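Side-chain contacts in ORF14 (Streptomyces clavuligerus, PDB 2WPX), which binds acetyl coenzyme A and is probably an acyltransferase of the clavulanic acid biosynthesis pathway, made of two GNAT units in tandem: residues Leu90-Gly95 and Arg99-Ala104; Asp60-Arg65 and Trp106-Glu111; Val47-Phe52 and Ala73-Leu78. All coordinates share one frame; numbering follows the deposited sequence.

Interaction 1. Residues Leu90-Gly95 and Arg99-Ala104. With ACO (acetyl coenzyme *a), chain C.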
loop_
_atom_site.group_PDB
_atom_site.type_symbol
_atom_site.label_atom_id
_atom_site.label_comp_id
_atom_site.label_asym_id
_atom_site.label_seq_id
_atom_site.Cartn_x
_atom_site.Cartn_y
_atom_site.Cartn_z
ATOM N N LEU A 90 0.983 11.151 -8.496
ATOM C CA LEU A 90 0.836 12.409 -9.217
ATOM C C LEU A 90 1.000 13.539 -8.185
ATOM O O LEU A 90 0.088 13.829 -7.425
ATOM C CB LEU A 90 -0.544 12.478 -9.928
ATOM C CG LEU A 90 -0.695 13.575 -10.991
ATOM C CD1 LEU A 90 -1.781 13.244 -11.987
ATOM C CD2 LEU A 90 -0.925 15.013 -10.351
ATOM N N LEU A 91 2.147 14.201 -8.185
ATOM C CA LEU A 91 2.531 15.090 -7.096
ATOM C C LEU A 91 3.089 16.445 -7.626
ATOM O O LEU A 91 3.896 16.492 -8.569
ATOM C CB LEU A 91 3.578 14.367 -6.231
ATOM C CG LEU A 91 4.113 14.947 -4.911
ATOM C CD1 LEU A 91 5.014 13.998 -4.197
ATOM C CD2 LEU A 91 4.942 16.141 -5.231
ATOM N N VAL A 92 2.629 17.545 -7.048
ATOM C CA VAL A 92 3.049 18.866 -7.496
ATOM C C VAL A 92 3.682 19.534 -6.270
ATOM O O VAL A 92 3.169 19.399 -5.149
ATOM C CB VAL A 92 1.835 19.639 -8.081
ATOM C CG1 VAL A 92 2.131 21.106 -8.330
ATOM C CG2 VAL A 92 1.381 19.019 -9.392
ATOM N N HIS A 93 4.850 20.129 -6.469
ATOM C CA HIS A 93 5.577 20.837 -5.412
ATOM C C HIS A 93 4.617 21.820 -4.714
ATOM O O HIS A 93 3.977 22.670 -5.369
ATOM C CB HIS A 93 6.812 21.547 -6.035
ATOM C CG HIS A 93 7.651 22.355 -5.065
ATOM N ND1 HIS A 93 9.033 22.227 -4.994
ATOM C CD2 HIS A 93 7.326 23.359 -4.207
ATOM C CE1 HIS A 93 9.511 23.068 -4.089
ATOM N NE2 HIS A 93 8.496 23.773 -3.606
ATOM N N PRO A 94 4.523 21.719 -3.380
ATOM C CA PRO A 94 3.608 22.456 -2.510
ATOM C C PRO A 94 3.688 23.934 -2.731
ATOM O O PRO A 94 2.718 24.633 -2.399
ATOM C CB PRO A 94 4.105 22.170 -1.078
ATOM C CG PRO A 94 5.367 21.423 -1.226
ATOM C CD PRO A 94 5.369 20.799 -2.610
ATOM N N GLY A 95 4.819 24.393 -3.272
ATOM C CA GLY A 95 5.067 25.806 -3.539
ATOM C C GLY A 95 4.598 26.224 -4.901
ATOM O O GLY A 95 4.499 27.422 -5.160
ATOM N N ARG A 99 -1.436 26.172 -10.530
ATOM C CA ARG A 99 -0.711 26.895 -11.538
ATOM C C ARG A 99 -0.859 26.060 -12.838
ATOM O O ARG A 99 -0.403 26.448 -13.921
ATOM C CB ARG A 99 0.751 27.031 -11.056
ATOM C CG ARG A 99 1.444 28.366 -11.266
ATOM C CD ARG A 99 1.404 29.303 -10.097
ATOM N NE ARG A 99 1.891 28.657 -8.915
ATOM C CZ ARG A 99 1.906 29.223 -7.708
ATOM N NH1 ARG A 99 1.477 30.464 -7.543
ATOM N NH2 ARG A 99 2.349 28.547 -6.662
ATOM N N GLY A 100 -1.562 24.931 -12.744
ATOM C CA GLY A 100 -1.830 24.097 -13.926
ATOM C C GLY A 100 -0.890 22.903 -14.127
ATOM O O GLY A 100 -1.047 22.150 -15.090
ATOM N N ILE A 101 0.063 22.726 -13.201
ATOM C CA ILE A 101 1.086 21.690 -13.295
ATOM C C ILE A 101 0.430 20.292 -13.131
ATOM O O ILE A 101 0.669 19.363 -13.901
ATOM C CB ILE A 101 2.226 21.895 -12.236
ATOM C CG1 ILE A 101 2.908 23.245 -12.418
ATOM C CG2 ILE A 101 3.253 20.726 -12.310
ATOM C CD1 ILE A 101 3.949 23.602 -11.303
ATOM N N GLY A 102 -0.414 20.165 -12.127
ATOM C CA GLY A 102 -1.168 18.918 -11.974
ATOM C C GLY A 102 -1.977 18.614 -13.233
ATOM O O GLY A 102 -2.001 17.454 -13.734
ATOM N N ARG A 103 -2.648 19.635 -13.756
ATOM C CA ARG A 103 -3.421 19.427 -14.961
ATOM C C ARG A 103 -2.553 18.872 -16.092
ATOM O O ARG A 103 -2.926 17.925 -16.792
ATOM C CB ARG A 103 -4.073 20.734 -15.445
ATOM C CG ARG A 103 -4.825 20.564 -16.757
ATOM C CD ARG A 103 -5.532 21.864 -17.127
ATOM N NE ARG A 103 -6.806 22.036 -16.428
ATOM C CZ ARG A 103 -7.000 22.827 -15.377
ATOM N NH1 ARG A 103 -5.990 23.564 -14.873
ATOM N NH2 ARG A 103 -8.222 22.894 -14.848
ATOM N N ALA A 104 -1.428 19.526 -16.311
ATOM C CA ALA A 104 -0.478 19.100 -17.317
ATOM C C ALA A 104 -0.003 17.642 -17.027
ATOM O O ALA A 104 0.167 16.861 -17.952
ATOM C CB ALA A 104 0.702 20.101 -17.378
HETATM N N1A ACO C . -8.843 22.850 -3.687
HETATM C C2A ACO C . -9.866 22.955 -4.523
HETATM N N3A ACO C . -9.787 22.722 -5.847
HETATM C C4A ACO C . -8.629 22.325 -6.377
HETATM C C5A ACO C . -7.545 22.191 -5.526
HETATM C C6A ACO C . -7.659 22.460 -4.170
HETATM N N6A ACO C . -6.605 22.318 -3.370
HETATM N N7A ACO C . -6.502 21.813 -6.259
HETATM C C8A ACO C . -6.923 21.658 -7.512
HETATM N N9A ACO C . -8.196 21.974 -7.588
HETATM C C1B ACO C . -8.899 21.907 -8.886
HETATM C C2B ACO C . -9.302 23.244 -9.510
HETATM O O2B ACO C . -10.328 22.984 -10.461
HETATM C C3B ACO C . -8.058 23.591 -10.252
HETATM O O3B ACO C . -8.313 24.346 -11.420
HETATM P P3B ACO C . -8.176 25.935 -11.309
HETATM O O7A ACO C . -8.345 26.824 -12.669
HETATM O O8A ACO C . -8.525 26.507 -9.913
HETATM O O9A ACO C . -9.678 25.894 -11.345
HETATM C C4B ACO C . -7.617 22.247 -10.856
HETATM O O4B ACO C . -8.031 21.235 -9.904
HETATM C C5B ACO C . -6.203 22.862 -10.747
HETATM O O5B ACO C . -5.301 21.949 -10.888
HETATM P P1A ACO C . -3.849 22.335 -11.097
HETATM O O1A ACO C . -3.409 21.562 -12.428
HETATM O O2A ACO C . -3.452 23.805 -11.018
HETATM O O3A ACO C . -3.363 21.782 -9.719
HETATM P P2A ACO C . -2.058 21.356 -8.966
HETATM O O4A ACO C . -2.083 22.305 -7.716
HETATM O O5A ACO C . -0.778 21.527 -9.700
HETATM O O6A ACO C . -2.557 19.879 -8.417
HETATM C CBP ACO C . -2.859 18.236 -6.648
HETATM C CCP ACO C . -1.889 18.839 -7.686
HETATM C CDP ACO C . -3.950 19.129 -7.212
HETATM C CEP ACO C . -2.678 16.923 -7.318
HETATM C CAP ACO C . -1.886 18.740 -5.552
HETATM O OAP ACO C . -2.678 19.102 -4.466
HETATM C C9P ACO C . -0.975 17.601 -5.043
HETATM O O9P ACO C . 0.098 17.369 -5.584
HETATM N N8P ACO C . -1.326 17.052 -3.878
HETATM C C7P ACO C . -0.576 15.939 -3.267
HETATM C C6P ACO C . -0.659 14.801 -4.276
HETATM C C5P ACO C . -2.055 14.250 -4.516
HETATM O O5P ACO C . -2.890 14.155 -3.629
HETATM N N4P ACO C . -2.271 13.854 -5.733
HETATM C C3P ACO C . -3.480 13.126 -6.059
HETATM C C2P ACO C . -4.304 13.842 -7.105
HETATM S S1P ACO C . -5.699 12.707 -7.295
HETATM C C ACO C . -5.325 12.086 -8.843
HETATM O O ACO C . -4.180 12.228 -9.273
HETATM C CH3 ACO C . -6.472 11.434 -9.617
#
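The acetyl-CoA site of the GNAT fold lies where V92, at the end of a strand, meets I101 and G102 in the first turn of the following helix. The loop leading into this helix carries the family's R-x-x-G-x-G motif, which ends in G100-I101-G102. V92 holds CG1 anti to its backbone N (chi1 169°), which turns both methyls to the helix: CG2 sits 3.5 Å from G102 N and 3.9 Å from I101 CG2. Farther back, L90 CD2 rests 4.2 Å from G102 CA. With no side chain at G102, the diphosphate can pass close over the first turn of the helix. Its oxygens take backbone N-H groups: G102 N binds ACO O5A at 2.8 Å, and G100 N, at the N-cap position, binds ACO O2A at 2.8 Å. R103 N also faces ACO O1A, at a modelled distance too short to trust. The positive end of the helix dipole would favour these negative oxygens. V92 CG1 lies 3.2 Å from ACO O5A, so an apolar methyl flanks the same phosphate. On the strand side the pantetheine runs beside the chain almost as another strand would, with ACO N4P donating to L90 O at 2.9 Å and V92 N donating to ACO O9P at 2.9 Å. At the exposed end the guanidinium of R99 comes close to G95 O, but the angle is poor for a hydrogen bond. The contact joins strand 84-92 to helix 101-115 within a beta-alpha-beta unit completed by strand 120-127; L91 packs on helix 18-33, and I101 reaches V71 of strand 69-79.

Interaction 2. Residues Asp60-Arg65 and Trp106-Glu111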
loop_
_atom_site.group_PDB
_atom_site.type_symbol
_atom_site.label_atom_id
_atom_site.label_comp_id
_atom_site.label_asym_id
_atom_site.label_seq_id
_atom_site.Cartn_x
_atom_site.Cartn_y
_atom_site.Cartn_z
ATOM N N ASP A 60 6.251 3.383 -15.724
ATOM C CA ASP A 60 6.547 4.433 -16.669
ATOM C C ASP A 60 6.627 5.721 -15.773
ATOM O O ASP A 60 5.588 6.349 -15.438
ATOM C CB ASP A 60 5.422 4.496 -17.716
ATOM C CG ASP A 60 5.810 5.281 -18.959
ATOM O OD1 ASP A 60 6.655 6.178 -18.842
ATOM O OD2 ASP A 60 5.275 5.014 -20.063
ATOM N N ASP A 61 7.830 6.066 -15.330
ATOM C CA ASP A 61 8.015 7.125 -14.298
ATOM C C ASP A 61 8.531 8.433 -14.884
ATOM O O ASP A 61 9.472 8.450 -15.673
ATOM C CB ASP A 61 8.986 6.637 -13.227
ATOM C CG ASP A 61 8.464 5.434 -12.511
ATOM O OD1 ASP A 61 7.219 5.361 -12.429
ATOM O OD2 ASP A 61 9.257 4.569 -12.058
ATOM N N TRP A 62 7.913 9.537 -14.512
ATOM C CA TRP A 62 8.331 10.821 -15.037
ATOM C C TRP A 62 8.453 11.896 -13.963
ATOM O O TRP A 62 7.774 11.857 -12.925
ATOM C CB TRP A 62 7.288 11.266 -16.022
ATOM C CG TRP A 62 7.250 10.400 -17.231
ATOM C CD1 TRP A 62 6.663 9.162 -17.367
ATOM C CD2 TRP A 62 7.824 10.717 -18.480
ATOM N NE1 TRP A 62 6.831 8.698 -18.656
ATOM C CE2 TRP A 62 7.552 9.628 -19.361
ATOM C CE3 TRP A 62 8.523 11.836 -18.966
ATOM C CZ2 TRP A 62 7.983 9.615 -20.687
ATOM C CZ3 TRP A 62 8.932 11.834 -20.287
ATOM C CH2 TRP A 62 8.671 10.722 -21.133
ATOM N N VAL A 63 9.316 12.871 -14.214
ATOM C CA VAL A 63 9.232 14.128 -13.501
ATOM C C VAL A 63 8.914 15.281 -14.428
ATOM O O VAL A 63 9.055 15.185 -15.662
ATOM C CB VAL A 63 10.512 14.441 -12.665
ATOM C CG1 VAL A 63 10.664 13.456 -11.530
ATOM C CG2 VAL A 63 11.743 14.507 -13.559
ATOM N N VAL A 64 8.497 16.398 -13.837
ATOM C CA VAL A 64 8.313 17.602 -14.649
ATOM C C VAL A 64 9.202 18.731 -14.099
ATOM O O VAL A 64 9.310 18.918 -12.885
ATOM C CB VAL A 64 6.836 17.994 -14.847
ATOM C CG1 VAL A 64 6.197 18.475 -13.550
ATOM C CG2 VAL A 64 6.736 19.045 -15.962
ATOM N N ARG A 65 9.887 19.424 -14.996
ATOM C CA ARG A 65 10.796 20.468 -14.588
ATOM C C ARG A 65 10.360 21.860 -15.029
ATOM O O ARG A 65 9.720 22.068 -16.076
ATOM C CB ARG A 65 12.207 20.166 -15.098
ATOM C CG ARG A 65 12.762 18.874 -14.495
ATOM C CD ARG A 65 14.262 18.832 -14.577
ATOM N NE ARG A 65 14.677 18.973 -15.969
ATOM C CZ ARG A 65 15.666 18.286 -16.523
ATOM N NH1 ARG A 65 16.362 17.373 -15.829
ATOM N NH2 ARG A 65 15.929 18.484 -17.796
ATOM N N TRP A 106 -1.704 15.228 -15.548
ATOM C CA TRP A 106 -2.804 14.399 -15.857
ATOM C C TRP A 106 -2.943 14.234 -17.373
ATOM O O TRP A 106 -3.280 13.137 -17.879
ATOM C CB TRP A 106 -4.051 15.077 -15.307
ATOM C CG TRP A 106 -5.219 14.305 -15.630
ATOM C CD1 TRP A 106 -6.070 14.502 -16.673
ATOM C CD2 TRP A 106 -5.658 13.120 -14.963
ATOM N NE1 TRP A 106 -7.076 13.543 -16.658
ATOM C CE2 TRP A 106 -6.832 12.678 -15.623
ATOM C CE3 TRP A 106 -5.206 12.409 -13.835
ATOM C CZ2 TRP A 106 -7.524 11.552 -15.216
ATOM C CZ3 TRP A 106 -5.902 11.275 -13.437
ATOM C CH2 TRP A 106 -7.042 10.857 -14.134
ATOM N N ALA A 107 -2.727 15.314 -18.107
ATOM C CA ALA A 107 -2.790 15.246 -19.559
ATOM C C ALA A 107 -1.677 14.352 -20.091
ATOM O O ALA A 107 -1.872 13.621 -21.068
ATOM C CB ALA A 107 -2.701 16.663 -20.197
ATOM N N HIS A 108 -0.507 14.433 -19.473
ATOM C CA HIS A 108 0.605 13.568 -19.826
ATOM C C HIS A 108 0.235 12.108 -19.448
ATOM O O HIS A 108 0.414 11.185 -20.247
ATOM C CB HIS A 108 1.897 14.086 -19.147
ATOM C CG HIS A 108 3.146 13.371 -19.554
ATOM N ND1 HIS A 108 3.932 12.685 -18.652
ATOM C CD2 HIS A 108 3.756 13.233 -20.755
ATOM C CE1 HIS A 108 4.952 12.129 -19.275
ATOM N NE2 HIS A 108 4.867 12.437 -20.555
ATOM N N ALA A 109 -0.322 11.912 -18.254
ATOM C CA ALA A 109 -0.898 10.580 -17.845
ATOM C C ALA A 109 -1.821 9.916 -18.887
ATOM O O ALA A 109 -1.554 8.823 -19.313
ATOM C CB ALA A 109 -1.629 10.664 -16.463
ATOM N N ARG A 110 -2.861 10.606 -19.329
ATOM C CA ARG A 110 -3.719 10.094 -20.398
ATOM C C ARG A 110 -3.013 9.761 -21.700
ATOM O O ARG A 110 -3.335 8.732 -22.344
ATOM C CB ARG A 110 -4.919 11.028 -20.620
ATOM C CG ARG A 110 -5.685 11.090 -19.304
ATOM C CD ARG A 110 -6.798 12.065 -19.313
ATOM N NE ARG A 110 -7.706 11.831 -20.409
ATOM C CZ ARG A 110 -7.672 12.545 -21.527
ATOM N NH1 ARG A 110 -6.768 13.500 -21.635
ATOM N NH2 ARG A 110 -8.535 12.324 -22.515
ATOM N N GLU A 111 -2.040 10.588 -22.063
ATOM C CA GLU A 111 -1.163 10.293 -23.194
ATOM C C GLU A 111 -0.302 8.990 -23.007
ATOM O O GLU A 111 -0.188 8.170 -23.940
ATOM C CB GLU A 111 -0.253 11.492 -23.427
ATOM C CG GLU A 111 0.560 11.440 -24.684
ATOM C CD GLU A 111 1.031 12.844 -25.083
ATOM O OE1 GLU A 111 1.968 13.376 -24.426
ATOM O OE2 GLU A 111 0.467 13.411 -26.061
#
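W62 offers one face of its indole to the imidazole of H108, which comes down on it edge first. The two rings make a T-shaped pair: the six-membered ring of W62 and the H108 ring have centroids 4.6 Å apart, with their planes at 80°. The histidine edge stands over the middle of the indole, near the bond its two rings share, and the nearest indole atoms, CG and CD2, lie close to the imidazole plane. H108 reaches this far because its CG is anti to the backbone N (chi1 -173°), extending the ring from helix 101-115 toward strand 57-66; even so, the CA atoms of W62 and H108 remain 9.5 Å apart, and the rings do all the bridging.

The indole is also approached from its own strand. W62 NE1 donates to D60 OD1, two residues back on the same face, with a modelled separation of 2.5 Å that is suspiciously short; the carboxylate receives it from above its plane, 38° out. If real, this bond would restrain the rotation of the indole. D60 OD2 in turn is bonded to H116. F10 of strand 9-12 touches W62 and stacks with H108, while L112 packs against W62 and L74 against H108, so the pair belongs to the layer where helix 101-115 lies on the sheet.

No hydrogen bond crosses between the segments. The pair is held by edge-to-face aromatic packing, without a polar link from strand to helix.

Interaction 3. Residues Val47-Phe52 and Ala73-Leu78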
loop_
_atom_site.group_PDB
_atom_site.type_symbol
_atom_site.label_atom_id
_atom_site.label_comp_id
_atom_site.label_asym_id
_atom_site.label_seq_id
_atom_site.Cartn_x
_atom_site.Cartn_y
_atom_site.Cartn_z
ATOM N N VAL A 47 13.821 4.676 -4.016
ATOM C CA VAL A 47 14.744 4.478 -5.087
ATOM C C VAL A 47 14.645 3.043 -5.545
ATOM O O VAL A 47 14.723 2.768 -6.737
ATOM C CB VAL A 47 16.212 4.847 -4.700
ATOM C CG1 VAL A 47 17.190 4.409 -5.857
ATOM C CG2 VAL A 47 16.322 6.363 -4.368
ATOM N N GLY A 48 14.448 2.118 -4.622
ATOM C CA GLY A 48 14.274 0.753 -5.041
ATOM C C GLY A 48 12.953 0.629 -5.756
ATOM O O GLY A 48 12.817 -0.265 -6.592
ATOM N N SER A 49 11.982 1.501 -5.444
ATOM C CA SER A 49 10.697 1.418 -6.153
ATOM C C SER A 49 10.818 1.776 -7.652
ATOM O O SER A 49 9.880 1.524 -8.440
ATOM C CB SER A 49 9.610 2.273 -5.517
ATOM O OG SER A 49 9.743 3.637 -5.894
ATOM N N LEU A 50 11.957 2.318 -8.060
ATOM C CA LEU A 50 12.172 2.623 -9.476
ATOM C C LEU A 50 12.802 1.432 -10.186
ATOM O O LEU A 50 12.687 1.319 -11.411
ATOM C CB LEU A 50 13.125 3.829 -9.651
ATOM C CG LEU A 50 12.709 5.169 -9.072
ATOM C CD1 LEU A 50 13.934 6.117 -9.101
ATOM C CD2 LEU A 50 11.506 5.744 -9.840
ATOM N N ARG A 51 13.470 0.563 -9.419
ATOM C CA ARG A 51 14.281 -0.489 -9.995
ATOM C C ARG A 51 13.550 -1.843 -10.013
ATOM O O ARG A 51 13.774 -2.708 -10.882
ATOM C CB ARG A 51 15.589 -0.582 -9.213
ATOM C CG ARG A 51 16.414 0.755 -9.176
ATOM C CD ARG A 51 17.945 0.505 -8.972
ATOM N NE ARG A 51 18.202 0.085 -7.603
ATOM C CZ ARG A 51 19.187 -0.719 -7.201
ATOM N NH1 ARG A 51 20.059 -1.261 -8.060
ATOM N NH2 ARG A 51 19.282 -0.998 -5.911
ATOM N N PHE A 52 12.655 -1.988 -9.036
ATOM C CA PHE A 52 12.037 -3.264 -8.702
ATOM C C PHE A 52 10.545 -3.105 -8.631
ATOM O O PHE A 52 10.024 -2.612 -7.648
ATOM C CB PHE A 52 12.542 -3.759 -7.363
ATOM C CG PHE A 52 14.022 -3.805 -7.268
ATOM C CD1 PHE A 52 14.703 -2.887 -6.513
ATOM C CD2 PHE A 52 14.738 -4.789 -7.934
ATOM C CE1 PHE A 52 16.130 -2.963 -6.424
ATOM C CE2 PHE A 52 16.107 -4.856 -7.854
ATOM C CZ PHE A 52 16.807 -3.935 -7.093
ATOM N N ALA A 73 5.866 15.161 -10.378
ATOM C CA ALA A 73 6.253 13.808 -10.729
ATOM C C ALA A 73 4.991 13.070 -11.089
ATOM O O ALA A 73 3.962 13.295 -10.496
ATOM C CB ALA A 73 6.925 13.152 -9.550
ATOM N N LEU A 74 5.076 12.216 -12.088
ATOM C CA LEU A 74 3.968 11.336 -12.431
ATOM C C LEU A 74 4.451 9.899 -12.518
ATOM O O LEU A 74 5.384 9.649 -13.217
ATOM C CB LEU A 74 3.439 11.717 -13.815
ATOM C CG LEU A 74 2.463 10.759 -14.501
ATOM C CD1 LEU A 74 1.098 10.821 -13.837
ATOM C CD2 LEU A 74 2.376 11.094 -16.013
ATOM N N ARG A 75 3.807 8.954 -11.862
ATOM C CA ARG A 75 4.250 7.564 -11.968
ATOM C C ARG A 75 3.059 6.709 -12.348
ATOM O O ARG A 75 2.031 6.749 -11.675
ATOM C CB ARG A 75 4.832 7.075 -10.629
ATOM C CG ARG A 75 6.000 7.951 -10.058
ATOM C CD ARG A 75 6.901 7.130 -9.032
ATOM N NE ARG A 75 7.478 5.893 -9.607
ATOM C CZ ARG A 75 7.994 4.921 -8.863
ATOM N NH1 ARG A 75 8.028 5.066 -7.543
ATOM N NH2 ARG A 75 8.474 3.820 -9.424
ATOM N N LEU A 76 3.191 5.941 -13.426
ATOM C CA LEU A 76 2.176 4.983 -13.804
ATOM C C LEU A 76 2.619 3.584 -13.554
ATOM O O LEU A 76 3.780 3.254 -13.767
ATOM C CB LEU A 76 1.865 5.072 -15.287
ATOM C CG LEU A 76 1.064 6.293 -15.702
ATOM C CD1 LEU A 76 0.444 5.985 -17.038
ATOM C CD2 LEU A 76 0.019 6.718 -14.655
ATOM N N ALA A 77 1.684 2.731 -13.172
ATOM C CA ALA A 77 1.984 1.285 -13.100
ATOM C C ALA A 77 1.103 0.646 -14.121
ATOM O O ALA A 77 -0.086 0.931 -14.178
ATOM C CB ALA A 77 1.709 0.712 -11.674
ATOM N N LEU A 78 1.693 -0.194 -14.958
ATOM C CA LEU A 78 0.935 -0.832 -16.027
ATOM C C LEU A 78 0.899 -2.320 -15.777
ATOM O O LEU A 78 1.895 -3.009 -16.014
ATOM C CB LEU A 78 1.568 -0.563 -17.415
ATOM C CG LEU A 78 1.661 0.880 -17.956
ATOM C CD1 LEU A 78 0.382 1.669 -17.887
ATOM C CD2 LEU A 78 2.777 1.616 -17.320
#
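R75 grips S49 end-on with two nitrogens, one for each of two oxygens. NH2 donates to the backbone carbonyl S49 O at 2.9 Å and NH1 to the hydroxyl S49 OG at 2.8 Å, both fairly straight, with N-H...O angles of 157° and 152°. The carbonyl oxygen lies in the guanidinium plane, yet the donor stands well above the plane of the carbonyl itself, away from its lone pairs; the hydroxyl is slightly tilted from the guanidinium plane. A chi1 of 80° tucks OG between the backbone N and the carbonyl carbon, where one guanidinium can reach both S49 oxygens, and there it also bonds to M46 O three residues back. As the hydroxyl accepts from R75, its own proton is available to M46. NH2 has a second partner as well: D61 OD2 on the neighbouring strand forms a salt bridge with it at 2.8 Å. The charge of this buried arginine would largely be balanced by that one carboxylate, while the two S49 oxygens, both neutral, take one N-H each.

These residues belong to the first of the two GNAT units. Strand 69-79 runs antiparallel to both 57-66 and 84-92, and R75 points to the face where helices 18-33 and 43-51 lie, while L74 and L76 beside it pack on helix 101-115 across the sheet.

Farther out, L50 lays a methyl over one face of the guanidinium, displaced toward its rim: CD2 is 3.6 Å from R75 NH2 and 3.7 Å from R75 CZ. The L50 side chain crosses that of R75 nearly at a right angle. W24 of helix 18-33 packs on R75 too, and S49 touches R231, a residue from the second GNAT half.

From the N terminus, helix 43-51 supplies the first segment of interaction 3, and strand 57-66 then opens interaction 2 before interaction 3 closes at 73-78, so these two contacts cross. Interaction 1 opens and closes later, between 90 and 104, nested inside the long loop that interaction 2 completes at 106-111. Interactions 1 and 2 share helix 101-115, where I101 packs on V64 and L90 on W106. The sheet links all three: W62 N lies 2.8 Å from L74 O, and L91 O lies 3.0 Å from A73 N, both probable hydrogen bonds. Helix 43-51 is thereby joined through the strands to the acetyl-CoA-binding helix on the other face.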